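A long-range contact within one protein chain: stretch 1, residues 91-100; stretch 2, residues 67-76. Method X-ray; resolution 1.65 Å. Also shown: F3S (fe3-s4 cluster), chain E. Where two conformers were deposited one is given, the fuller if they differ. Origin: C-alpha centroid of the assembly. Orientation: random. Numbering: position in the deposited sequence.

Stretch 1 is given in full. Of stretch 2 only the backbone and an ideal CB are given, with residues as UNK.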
# COMPACT_ATOMS: atom_id res chain seq x y z
N VAL B 91 11.19 -33.23 19.18
CA VAL B 91 10.93 -32.27 18.12
C VAL B 91 11.83 -31.08 18.37
O VAL B 91 11.73 -30.40 19.42
CB VAL B 91 9.44 -31.85 18.04
CG1 VAL B 91 9.28 -30.77 16.93
CG2 VAL B 91 8.55 -33.10 17.76
N ILE B 92 12.73 -30.85 17.43
CA ILE B 92 13.57 -29.66 17.42
C ILE B 92 13.01 -28.63 16.44
O ILE B 92 12.94 -28.87 15.24
CB ILE B 92 15.02 -29.98 17.00
CG1 ILE B 92 15.55 -31.26 17.70
CG2 ILE B 92 15.94 -28.74 17.15
CD1 ILE B 92 16.41 -31.08 18.89
N ASP B 93 12.66 -27.47 16.97
CA ASP B 93 12.03 -26.46 16.13
C ASP B 93 13.10 -25.54 15.58
O ASP B 93 13.53 -24.64 16.28
CB ASP B 93 10.99 -25.63 16.88
CG ASP B 93 10.23 -24.68 15.96
OD1 ASP B 93 10.44 -24.78 14.72
OD2 ASP B 93 9.36 -23.95 16.45
N ALA B 94 13.43 -25.71 14.29
CA ALA B 94 14.41 -24.86 13.64
C ALA B 94 13.74 -23.87 12.66
O ALA B 94 14.40 -23.32 11.79
CB ALA B 94 15.49 -25.69 12.93
N THR B 95 12.44 -23.64 12.81
CA THR B 95 11.79 -22.55 12.10
C THR B 95 12.57 -21.24 12.26
O THR B 95 12.94 -20.86 13.36
CB THR B 95 10.35 -22.32 12.65
OG1 THR B 95 9.66 -23.55 12.60
CG2 THR B 95 9.60 -21.28 11.78
N CYS B 96 12.82 -20.54 11.15
CA CYS B 96 13.53 -19.24 11.22
C CYS B 96 12.77 -18.27 12.15
O CYS B 96 11.52 -18.20 12.05
CB CYS B 96 13.69 -18.63 9.82
SG CYS B 96 14.65 -17.10 9.80
N PRO B 97 13.48 -17.55 13.06
CA PRO B 97 12.88 -16.51 13.91
C PRO B 97 12.06 -15.52 13.07
O PRO B 97 11.01 -15.06 13.53
CB PRO B 97 14.11 -15.84 14.54
CG PRO B 97 15.08 -16.99 14.65
CD PRO B 97 14.94 -17.66 13.32
N TYR B 98 12.47 -15.26 11.83
CA TYR B 98 11.72 -14.31 10.98
C TYR B 98 10.44 -14.89 10.42
O TYR B 98 9.49 -14.18 10.13
CB TYR B 98 12.59 -13.72 9.87
CG TYR B 98 13.85 -13.12 10.46
CD1 TYR B 98 13.80 -12.37 11.64
CD2 TYR B 98 15.09 -13.35 9.88
CE1 TYR B 98 14.96 -11.85 12.21
CE2 TYR B 98 16.25 -12.83 10.45
CZ TYR B 98 16.17 -12.08 11.62
OH TYR B 98 17.31 -11.55 12.19
N VAL B 99 10.41 -16.21 10.25
CA VAL B 99 9.18 -16.91 9.88
C VAL B 99 8.26 -16.95 11.08
O VAL B 99 7.07 -16.71 10.94
CB VAL B 99 9.50 -18.34 9.30
CG1 VAL B 99 8.22 -19.20 9.16
CG2 VAL B 99 10.20 -18.25 7.91
N LYS B 100 8.80 -17.25 12.26
CA LYS B 100 8.01 -17.15 13.48
C LYS B 100 7.38 -15.77 13.68
O LYS B 100 6.27 -15.66 14.20
CB LYS B 100 8.82 -17.50 14.72
CG LYS B 100 9.21 -19.00 14.88
CD LYS B 100 8.02 -20.02 14.76
CE LYS B 100 6.89 -19.70 15.69
NZ LYS B 100 5.79 -20.65 15.49
N UNK B 67 12.77 -41.12 18.24
CA UNK B 67 13.59 -40.46 17.21
C UNK B 67 13.51 -38.91 17.31
O UNK B 67 12.60 -38.37 17.92
CB UNK B 67 13.14 -40.92 15.82
N UNK B 68 14.47 -38.23 16.71
CA UNK B 68 14.47 -36.75 16.73
C UNK B 68 14.02 -36.29 15.35
O UNK B 68 14.43 -36.85 14.34
CB UNK B 68 15.84 -36.18 17.08
N UNK B 69 13.08 -35.33 15.32
CA UNK B 69 12.76 -34.70 14.03
C UNK B 69 12.97 -33.20 14.13
O UNK B 69 12.64 -32.56 15.13
CB UNK B 69 11.32 -35.01 13.61
N UNK B 70 13.61 -32.66 13.08
CA UNK B 70 13.94 -31.23 12.98
C UNK B 70 13.02 -30.50 12.00
O UNK B 70 12.98 -30.81 10.78
CB UNK B 70 15.40 -31.05 12.55
N UNK B 71 12.26 -29.56 12.54
CA UNK B 71 11.35 -28.73 11.69
C UNK B 71 12.24 -27.78 10.87
O UNK B 71 13.09 -27.12 11.45
CB UNK B 71 10.34 -27.95 12.53
N UNK B 72 12.00 -27.68 9.55
CA UNK B 72 12.85 -26.86 8.71
C UNK B 72 12.58 -25.38 8.93
O UNK B 72 11.58 -25.00 9.58
CB UNK B 72 12.65 -27.22 7.24
N UNK B 73 13.49 -24.56 8.40
CA UNK B 73 13.46 -23.11 8.59
C UNK B 73 12.13 -22.47 8.17
O UNK B 73 11.80 -21.40 8.67
CB UNK B 73 14.60 -22.47 7.80
N UNK B 74 11.40 -23.12 7.27
CA UNK B 74 10.08 -22.63 6.79
C UNK B 74 8.93 -22.90 7.74
O UNK B 74 7.85 -22.32 7.60
CB UNK B 74 9.75 -23.27 5.44
N UNK B 75 9.16 -23.75 8.75
CA UNK B 75 8.07 -23.99 9.70
C UNK B 75 7.00 -24.94 9.20
O UNK B 75 6.99 -25.40 8.02
CB UNK B 75 7.41 -22.66 10.07
N UNK B 76 6.07 -25.23 10.10
CA UNK B 76 4.98 -26.14 9.81
C UNK B 76 3.74 -25.69 10.58
O UNK B 76 3.84 -24.96 11.57
CB UNK B 76 5.36 -27.58 10.17
FE1 F3S E . 15.35 -14.76 5.83
FE3 F3S E . 14.97 -16.69 7.70
FE4 F3S E . 16.38 -16.95 5.70
S1 F3S E . 13.37 -15.43 6.67
S2 F3S E . 16.11 -15.75 3.91
S3 F3S E . 16.92 -15.58 7.28
S4 F3S E . 15.45 -18.68 6.66

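Position 67 precedes the strand, with nothing of stretch 1 within 5.5 Å of its ideal CB; D67 is hydrogen-bonded elsewhere in the structure.

At position 68 the strand begins, and CA-to-CB points sideways. A small or branched side chain with a methyl group would suit. T68 places its CG2 3.5 Å from I92 CG1.

Position 69 pairs with V91 in a parallel bridge, its carbonyl O accepting from I92 N at 2.9 Å. The CB lies on the same sheet face as V91, where an aliphatic, particularly a beta-branched one, would fit. V69 fills it, CG2 lying 3.9 Å from V91 CG2.

Position 70 turns to the other face, beside I92. Its ideal CB is 5.4 Å from A94 CB, and this small methyl leaves room for a valine, leucine or isoleucine. I70 reaches both neighbours: CG1 is 3.9 Å from I92 CB, and CG2 is 3.8 Å from A94 CB.

Position 71 continues the ladder, its N donating to I92 O at 2.9 Å, while its O accepts a weak bond from A94 N at 3.2 Å. The CB returns to the face of V91 and D93, 3.8 Å from D93 OD1. That oxygen already accepts from T95 N and OG1, so an apolar side chain is as reasonable as a polar one. I71 extends CD1 to 3.7 Å from V91 CG1 and lays CG2 3.5 Å from T95 OG1.

At position 72 the CB points away and the side chain is little constrained; a long polar one could be accommodated. R72 opens a type I turn.

Position 73 has its CB sideways, 4.1 Å from A94 O and 4.3 Å from C96 N. Serine, alanine or another small residue would suit. S73 leaves the main link to its backbone: its O accepts from the N of C96 at 2.8 Å, and the SG of C96 binds FE3 of the cluster at 2.2 Å.

The CB of position 74 points away, permitting many side chains. H74 NE2 accepts from R72 NH2 at 2.8 Å, and H74 ND1 donates to the O of position 75 at 2.9 Å.

Position 75 has phi/psi of 78/175, and an ideal CB would lie 3.1 Å from T95 CG2 and jam against the preceding carbonyl O. Both point to glycine, and G75 brings its CA within 3.3 Å of T95 OG1.

Position 76 is unconstrained by stretch 1. I76 N donates to a water that in turn donates to T95 OG1.

Stretch 2 (67-76) DTVIIRSHGI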
# COMPACT_ATOMS: atom_id res chain seq x y z
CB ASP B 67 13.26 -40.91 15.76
CG ASP B 67 13.70 -42.35 15.47
OD1 ASP B 67 14.53 -42.95 16.23
OD2 ASP B 67 13.21 -42.90 14.45
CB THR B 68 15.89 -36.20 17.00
OG1 THR B 68 16.26 -36.51 18.34
CG2 THR B 68 15.94 -34.63 16.81
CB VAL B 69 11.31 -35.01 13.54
CG1 VAL B 69 11.17 -36.49 13.12
CG2 VAL B 69 10.35 -34.63 14.62
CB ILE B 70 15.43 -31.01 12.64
CG1 ILE B 70 16.31 -31.71 13.71
CG2 ILE B 70 15.76 -29.49 12.56
CD1 ILE B 70 17.60 -32.24 13.14
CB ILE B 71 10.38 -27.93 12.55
CG1 ILE B 71 9.49 -28.91 13.37
CG2 ILE B 71 9.52 -26.92 11.66
CD1 ILE B 71 8.48 -28.24 14.29
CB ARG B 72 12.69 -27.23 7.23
CG ARG B 72 13.04 -28.71 6.91
CD ARG B 72 13.07 -28.95 5.43
NE ARG B 72 11.76 -28.75 4.78
CZ ARG B 72 11.44 -29.25 3.59
NH1 ARG B 72 12.29 -30.02 2.94
NH2 ARG B 72 10.25 -29.01 3.06
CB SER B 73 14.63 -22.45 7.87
OG SER B 73 14.46 -22.63 6.46
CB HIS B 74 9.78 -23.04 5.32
CG HIS B 74 9.66 -24.52 5.08
ND1 HIS B 74 8.87 -25.34 5.86
CD2 HIS B 74 10.18 -25.30 4.11
CE1 HIS B 74 8.95 -26.59 5.40
NE2 HIS B 74 9.72 -26.58 4.33
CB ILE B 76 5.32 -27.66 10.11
CG1 ILE B 76 5.69 -27.85 11.58
CG2 ILE B 76 6.34 -28.23 9.08
CD1 ILE B 76 5.86 -29.34 11.93
O HOH W 1 6.84 -23.63 12.56
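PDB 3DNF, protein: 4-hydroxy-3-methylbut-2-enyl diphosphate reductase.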